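Local coordinates for lipolytic protein G-D-S-L family (Veillonella parvula DSM 2008, PDB 4RW0) that probably hydrolyses ester bonds of lipids or other acylated substrates, as a bacterial member of the GDSL family of SGNH hydrolases, at residues G170-L173 / M174-A178; D18-Y21 / G22-W25; C46-Q49 / G50-Y53. One frame throughout, in Å; residues are numbered along the deposited sequence.

Interactions 1 and 2 meet directly, their centres 12 Å apart: helix 168-182 packs on the 18-25 segment, the turn and the first residue of the helix after it, with Tyr171 CB 3.5 Å from Arg23 O and the selenomethionine Met174 CE 3.6 Å from Trp25 NE1. Interaction 3, at the start of helix 48-59, stands apart from both, its centre about 22 Å from that of interaction 2 and about 23 Å from that of interaction 1, which lies on the opposite side of the chain's centre. It borders residues of the GDS and GTND sequences, consistent with a place beside the active site. The sodium ion, bound at Asp30, Ile33 and Val36, lies about 12 Å from the Ala175 side chain; the glycerol belongs to interaction 1.

Interaction 1. Residues G170-L173 / M174-A178; sequences GYRL and MAYKA. With GOL (glycerol), chain C.
Arg172 and Tyr176, one helical turn apart, share a glycerol molecule, probably from the crystallisation liquor. Their side chains run side by side in the same direction. Glycerol O3 is held twice, by Tyr176 OH at 3.0 Å, where either hydroxyl could donate, and by a weak bond from Arg172 NE at 3.1 Å. A straighter bond (166° at the hydrogen) runs from Arg172 NH2 to glycerol O2, 2.9 Å away. The arginine chain bends about CG-CD (chi3 -65°), which swings NE round to the glycerol. A leucine here would remove both nitrogen donors, and O2 would probably lose this grip while O3 kept Tyr176 OH. The guanidinium and phenol planes are 47° apart, so the two groups do not stack; one face of the ring instead receives Arg172 O, 3.2 Å above its centre. That same oxygen accepts the helical bond from Tyr176 N.

The residues belong to helix 168-182, the last helix of an alpha/beta fold built on a five-stranded parallel sheet, as in SGNH hydrolases. On its inward side Tyr171 and the selenomethionine Met174 lie alongside each other in a Met-aromatic contact. SE reaches Tyr171 CD1 at 4.1 Å and approaches the ring obliquely. Trp25 of helix 25-32 touches both side chains, and the phenol end of Tyr171 is hydrogen-bonded to Tyr17 O. Towards the glycerol, Leu173 CD2 makes an apolar contact with Tyr176 CD2 at 4.2 Å and lies 3.9 Å from glycerol C1, while the same leucine also touches Thr148 and Ala152 of helix 145-154.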
loop_
_atom_site.group_PDB
_atom_site.type_symbol
_atom_site.label_atom_id
_atom_site.label_comp_id
_atom_site.label_asym_id
_atom_site.label_seq_id
_atom_site.Cartn_x
_atom_site.Cartn_y
_atom_site.Cartn_z
ATOM N N GLY A 170 9.166 11.640 2.080
ATOM C CA GLY A 170 8.643 10.584 1.226
ATOM C C GLY A 170 7.220 10.233 1.618
ATOM O O GLY A 170 6.398 10.023 0.789
ATOM N N TYR A 171 6.937 10.222 2.933
ATOM C CA TYR A 171 5.538 9.957 3.380
ATOM C C TYR A 171 4.585 11.093 2.999
ATOM O O TYR A 171 3.425 10.830 2.627
ATOM C CB TYR A 171 5.514 9.681 4.869
ATOM C CG TYR A 171 5.957 8.269 5.280
ATOM C CD1 TYR A 171 5.361 7.195 4.699
ATOM C CD2 TYR A 171 6.935 8.035 6.226
ATOM C CE1 TYR A 171 5.756 5.902 5.011
ATOM C CE2 TYR A 171 7.332 6.730 6.612
ATOM C CZ TYR A 171 6.718 5.666 5.986
ATOM O OH TYR A 171 6.971 4.338 6.281
ATOM N N ARG A 172 5.050 12.375 3.014
ATOM C CA ARG A 172 4.163 13.449 2.573
ATOM C C ARG A 172 3.811 13.287 1.090
ATOM O O ARG A 172 2.623 13.381 0.717
ATOM C CB ARG A 172 4.758 14.834 2.820
ATOM C CG ARG A 172 4.947 15.191 4.257
ATOM C CD ARG A 172 5.164 16.707 4.412
ATOM N NE ARG A 172 6.411 17.132 3.781
ATOM C CZ ARG A 172 7.610 17.081 4.310
ATOM N NH1 ARG A 172 7.813 16.706 5.572
ATOM N NH2 ARG A 172 8.648 17.532 3.606
ATOM N N LEU A 173 4.819 13.012 0.247
ATOM C CA LEU A 173 4.576 12.865 -1.180
ATOM C C LEU A 173 3.626 11.685 -1.470
ATOM O O LEU A 173 2.759 11.762 -2.322
ATOM C CB LEU A 173 5.882 12.687 -1.939
ATOM C CG LEU A 173 6.818 13.931 -1.926
ATOM C CD1 LEU A 173 8.152 13.682 -2.638
ATOM C CD2 LEU A 173 6.148 15.138 -2.536
HETATM N N MSE A 174 3.763 10.615 -0.696
HETATM C CA MSE A 174 2.861 9.446 -0.849
HETATM C C MSE A 174 1.484 9.838 -0.472
HETATM O O MSE A 174 0.576 9.514 -1.157
HETATM C CB MSE A 174 3.402 8.278 0.003
HETATM C CG MSE A 174 4.621 7.585 -0.523
HETATM SE SE MSE A 174 5.199 6.153 0.727
HETATM C CE MSE A 174 3.770 4.801 0.444
ATOM N N ALA A 175 1.320 10.603 0.601
ATOM C CA ALA A 175 -0.015 11.037 1.058
ATOM C C ALA A 175 -0.714 11.855 -0.023
ATOM O O ALA A 175 -1.868 11.636 -0.302
ATOM C CB ALA A 175 0.109 11.890 2.345
ATOM N N TYR A 176 0.010 12.779 -0.627
ATOM C CA TYR A 176 -0.552 13.584 -1.748
ATOM C C TYR A 176 -0.990 12.721 -2.886
ATOM O O TYR A 176 -2.113 12.878 -3.421
ATOM C CB TYR A 176 0.406 14.690 -2.228
ATOM C CG TYR A 176 1.005 15.512 -1.143
ATOM C CD1 TYR A 176 0.309 15.811 -0.005
ATOM C CD2 TYR A 176 2.249 16.075 -1.292
ATOM C CE1 TYR A 176 0.858 16.579 1.014
ATOM C CE2 TYR A 176 2.800 16.866 -0.309
ATOM C CZ TYR A 176 2.107 17.088 0.842
ATOM O OH TYR A 176 2.661 17.864 1.846
ATOM N N LYS A 177 -0.167 11.764 -3.230
ATOM C CA LYS A 177 -0.527 10.881 -4.326
ATOM C C LYS A 177 -1.745 10.018 -3.957
ATOM O O LYS A 177 -2.610 9.854 -4.768
ATOM C CB LYS A 177 0.626 9.973 -4.632
ATOM C CG LYS A 177 0.411 9.061 -5.814
ATOM C CD LYS A 177 0.232 9.855 -7.110
ATOM C CE LYS A 177 0.634 8.992 -8.274
ATOM N NZ LYS A 177 0.683 9.855 -9.480
ATOM N N ALA A 178 -1.850 9.554 -2.699
ATOM C CA ALA A 178 -3.048 8.737 -2.261
ATOM C C ALA A 178 -4.302 9.595 -2.231
ATOM O O ALA A 178 -5.396 9.165 -2.597
ATOM C CB ALA A 178 -2.792 8.198 -0.846
HETATM C C1 GOL C . 7.959 18.413 -1.310
HETATM O O1 GOL C . 9.345 18.036 -1.441
HETATM C C2 GOL C . 7.544 18.978 0.078
HETATM O O2 GOL C . 8.620 18.856 1.047
HETATM C C3 GOL C . 6.243 18.274 0.538
HETATM O O3 GOL C . 5.434 18.957 1.538
#

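Interaction 2. Residues D18-Y21 / G22-W25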
loop_
_atom_site.group_PDB
_atom_site.type_symbol
_atom_site.label_atom_id
_atom_site.label_comp_id
_atom_site.label_asym_id
_atom_site.label_seq_id
_atom_site.Cartn_x
_atom_site.Cartn_y
_atom_site.Cartn_z
ATOM N N ASP A 18 9.546 4.992 9.985
ATOM C CA ASP A 18 9.733 5.106 11.442
ATOM C C ASP A 18 9.645 6.651 11.819
ATOM O O ASP A 18 10.624 7.340 12.044
ATOM C CB ASP A 18 11.185 4.660 11.688
ATOM C CG ASP A 18 11.602 4.790 13.130
ATOM O OD1 ASP A 18 10.694 4.805 13.991
ATOM O OD2 ASP A 18 12.816 4.899 13.389
ATOM N N VAL A 19 8.474 7.213 11.718
ATOM C CA VAL A 19 8.270 8.628 11.901
ATOM C C VAL A 19 7.172 8.735 12.970
ATOM O O VAL A 19 6.485 7.738 13.265
ATOM C CB VAL A 19 7.834 9.293 10.604
ATOM C CG1 VAL A 19 8.918 9.140 9.533
ATOM C CG2 VAL A 19 6.503 8.695 10.100
ATOM N N PRO A 20 7.029 9.904 13.573
ATOM C CA PRO A 20 6.007 10.027 14.624
ATOM C C PRO A 20 4.597 9.743 14.138
ATOM O O PRO A 20 4.251 9.952 12.973
ATOM C CB PRO A 20 6.163 11.484 15.106
ATOM C CG PRO A 20 7.612 11.824 14.811
ATOM C CD PRO A 20 7.878 11.130 13.468
ATOM N N TYR A 21 3.760 9.209 15.033
ATOM C CA TYR A 21 2.391 8.923 14.722
ATOM C C TYR A 21 1.753 10.179 14.260
ATOM O O TYR A 21 1.843 11.170 14.911
ATOM C CB TYR A 21 1.613 8.314 15.966
ATOM C CG TYR A 21 0.186 7.959 15.587
ATOM C CD1 TYR A 21 -0.114 6.766 14.903
ATOM C CD2 TYR A 21 -0.844 8.825 15.848
ATOM C CE1 TYR A 21 -1.415 6.479 14.481
ATOM C CE2 TYR A 21 -2.144 8.534 15.460
ATOM C CZ TYR A 21 -2.412 7.331 14.805
ATOM O OH TYR A 21 -3.679 7.137 14.377
ATOM N N GLY A 22 1.097 10.153 13.125
ATOM C CA GLY A 22 0.564 11.345 12.497
ATOM C C GLY A 22 1.344 11.758 11.253
ATOM O O GLY A 22 0.793 12.416 10.385
ATOM N N ARG A 23 2.498 11.231 11.101
ATOM C CA ARG A 23 3.246 11.602 9.935
ATOM C C ARG A 23 3.508 10.541 8.896
ATOM O O ARG A 23 4.152 10.787 7.874
ATOM C CB ARG A 23 4.549 12.240 10.390
ATOM C CG ARG A 23 4.275 13.630 10.941
ATOM C CD ARG A 23 5.430 14.295 11.665
ATOM N NE ARG A 23 4.962 15.582 12.174
ATOM C CZ ARG A 23 5.520 16.757 11.903
ATOM N NH1 ARG A 23 6.602 16.830 11.142
ATOM N NH2 ARG A 23 4.994 17.865 12.410
ATOM N N GLY A 24 3.026 9.366 9.131
ATOM C CA GLY A 24 2.914 8.329 8.104
ATOM C C GLY A 24 1.856 8.753 7.128
ATOM O O GLY A 24 0.952 9.565 7.451
ATOM N N TRP A 25 1.882 8.231 5.916
ATOM C CA TRP A 25 0.954 8.701 4.908
ATOM C C TRP A 25 -0.507 8.450 5.197
ATOM O O TRP A 25 -1.370 9.239 4.839
ATOM C CB TRP A 25 1.295 8.170 3.498
ATOM C CG TRP A 25 1.133 6.664 3.274
ATOM C CD1 TRP A 25 2.056 5.676 3.527
ATOM C CD2 TRP A 25 -0.053 5.999 2.842
ATOM N NE1 TRP A 25 1.488 4.420 3.246
ATOM C CE2 TRP A 25 0.201 4.609 2.834
ATOM C CE3 TRP A 25 -1.303 6.440 2.467
ATOM C CZ2 TRP A 25 -0.746 3.681 2.384
ATOM C CZ3 TRP A 25 -2.237 5.538 2.086
ATOM C CH2 TRP A 25 -1.958 4.154 2.051
#
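Val19 lays its CG2 methyl against the backbone between Arg23 and Gly24, 3.7 Å from Gly24 N. With CG1 anti to the carbonyl carbon (chi1 -62°), CG2 sits between the backbone N and the carbonyl and meets the returning chain. The same methyl approaches Arg23 CB at 4.1 Å. The chain reverses from Pro20 to Arg23, and Arg23 N closes the reversal with a hydrogen bond of 2.9 Å to Pro20 O. Arg23 CB rests near that acceptor too, 3.5 Å from Pro20 O. Beyond CB the arginine is extended and carries its NH1 to a salt bridge with Glu168, at the start of helix 168-182, where Val19 and Pro20 also make contact.

Gly22 takes a positive phi (108°), and a CB on it would run into Tyr21 O at 2.3 Å, so this corner calls for glycine. The CB of Tyr21 points away from the following residues, yet CG remains 3.4 Å from Gly22 N, with the ring oblique to that nitrogen. Gly24 then occupies the N-cap position of helix 25-32, whose first residue, Trp25, is buried against Phe71 and Phe145 and donates from NE1 to Ile13 O. The whole is a type II beta turn, with glycine at its third position, that delivers the chain to a helix N-cap.

Interaction 3. Residues C46-Q49 / G50-Y53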
loop_
_atom_site.group_PDB
_atom_site.type_symbol
_atom_site.label_atom_id
_atom_site.label_comp_id
_atom_site.label_asym_id
_atom_site.label_seq_id
_atom_site.Cartn_x
_atom_site.Cartn_y
_atom_site.Cartn_z
ATOM N N CYS A 46 5.650 -7.409 7.971
ATOM C CA CYS A 46 4.629 -8.309 7.412
ATOM C C CYS A 46 4.936 -8.831 5.991
ATOM O O CYS A 46 5.398 -8.093 5.103
ATOM C CB CYS A 46 3.297 -7.548 7.341
ATOM S SG CYS A 46 1.846 -8.586 7.201
ATOM N N SER A 47 4.667 -10.110 5.773
ATOM C CA SER A 47 4.713 -10.696 4.414
ATOM C C SER A 47 3.317 -10.654 3.765
ATOM O O SER A 47 2.331 -10.350 4.438
ATOM C CB SER A 47 5.164 -12.171 4.485
ATOM O OG SER A 47 4.171 -12.943 5.221
ATOM N N VAL A 48 3.228 -10.965 2.457
ATOM C CA VAL A 48 1.948 -10.890 1.770
ATOM C C VAL A 48 1.002 -11.961 2.365
ATOM O O VAL A 48 -0.117 -11.655 2.670
ATOM C CB VAL A 48 2.029 -11.130 0.255
ATOM C CG1 VAL A 48 0.660 -10.877 -0.323
ATOM C CG2 VAL A 48 2.970 -10.179 -0.391
ATOM N N GLN A 49 1.526 -13.142 2.689
ATOM C CA GLN A 49 0.642 -14.138 3.315
ATOM C C GLN A 49 0.252 -13.716 4.726
ATOM O O GLN A 49 -0.867 -13.947 5.165
ATOM C CB GLN A 49 1.324 -15.514 3.361
ATOM C CG GLN A 49 0.400 -16.620 3.938
ATOM C CD GLN A 49 -0.768 -16.955 3.014
ATOM O OE1 GLN A 49 -0.596 -17.254 1.835
ATOM N NE2 GLN A 49 -1.955 -16.803 3.519
ATOM N N GLY A 50 1.174 -13.149 5.479
ATOM C CA GLY A 50 0.793 -12.564 6.775
ATOM C C GLY A 50 -0.301 -11.505 6.703
ATOM O O GLY A 50 -1.231 -11.424 7.541
HETATM N N MSE A 51 -0.272 -10.709 5.657
HETATM C CA MSE A 51 -1.364 -9.720 5.440
HETATM C C MSE A 51 -2.713 -10.398 5.209
HETATM O O MSE A 51 -3.712 -9.924 5.621
HETATM C CB MSE A 51 -1.043 -8.784 4.258
HETATM C CG MSE A 51 -2.151 -7.741 4.020
HETATM SE SE MSE A 51 -1.721 -6.409 2.571
HETATM C CE MSE A 51 -2.001 -7.629 1.053
ATOM N N ILE A 52 -2.742 -11.457 4.415
ATOM C CA ILE A 52 -3.961 -12.280 4.264
ATOM C C ILE A 52 -4.515 -12.691 5.583
ATOM O O ILE A 52 -5.741 -12.555 5.849
ATOM C CB ILE A 52 -3.710 -13.488 3.321
ATOM C CG1 ILE A 52 -3.500 -12.962 1.919
ATOM C CG2 ILE A 52 -4.907 -14.458 3.326
ATOM C CD1 ILE A 52 -3.008 -13.958 0.904
ATOM N N TYR A 53 -3.658 -13.168 6.455
ATOM C CA TYR A 53 -4.131 -13.509 7.796
ATOM C C TYR A 53 -4.759 -12.316 8.532
ATOM O O TYR A 53 -5.807 -12.430 9.191
ATOM C CB TYR A 53 -3.040 -14.150 8.668
ATOM C CG TYR A 53 -2.386 -15.405 8.099
ATOM C CD1 TYR A 53 -3.072 -16.303 7.245
ATOM C CD2 TYR A 53 -1.056 -15.670 8.362
ATOM C CE1 TYR A 53 -2.429 -17.419 6.695
ATOM C CE2 TYR A 53 -0.393 -16.773 7.812
ATOM C CZ TYR A 53 -1.110 -17.680 7.016
ATOM O OH TYR A 53 -0.334 -18.683 6.510
#
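Ser47 caps the start of the helix with its side chain: Gly50 N donates to Ser47 OG at 3.0 Å, a capping bond. OG lies between the backbone N and the carbonyl carbon (chi1 64°), which brings it back over the opening turn. The main chain then takes over, with Met51 N bonded to Ser47 O at 2.9 Å, and Ile52 N and Tyr53 N donating in turn to Val48 O and Gln49 O.

The van der Waals contacts fall into two groups. On the buried side Cys46 SG packs against the backbone at Gly50 and Met51, 3.4 Å from Met51 N. A CB on Gly50 would be squeezed between this sulfur and Ser47 OG. Val48 CG1 meets CE of the selenomethionine Met51 at 4.4 Å, and both residues touch Cys74 and Leu92. On the outer side Gln49 crosses Tyr53. Its bend about CB-CG (chi2 69°) folds the chain over the phenol, so that CG lies 3.4 Å from Tyr53 OH and NE2 3.3 Å from Tyr53 CE1. The amide is turned 43° from the ring plane, and one ring face holds Gln49 O 3.5 Å above its centre.

Two bonds to partners beyond the segments tie down the start of the helix: Val48 N donates to Asp78 OD1, and Cys46 O accepts from Asn77 ND2. Cys46 also touches Asp11 of the GDS sequence. A serine N-cap thus begins helix 48-59 beside the GDS and GTND sequences, a setting consistent with the edge of the active site in an SGNH hydrolase.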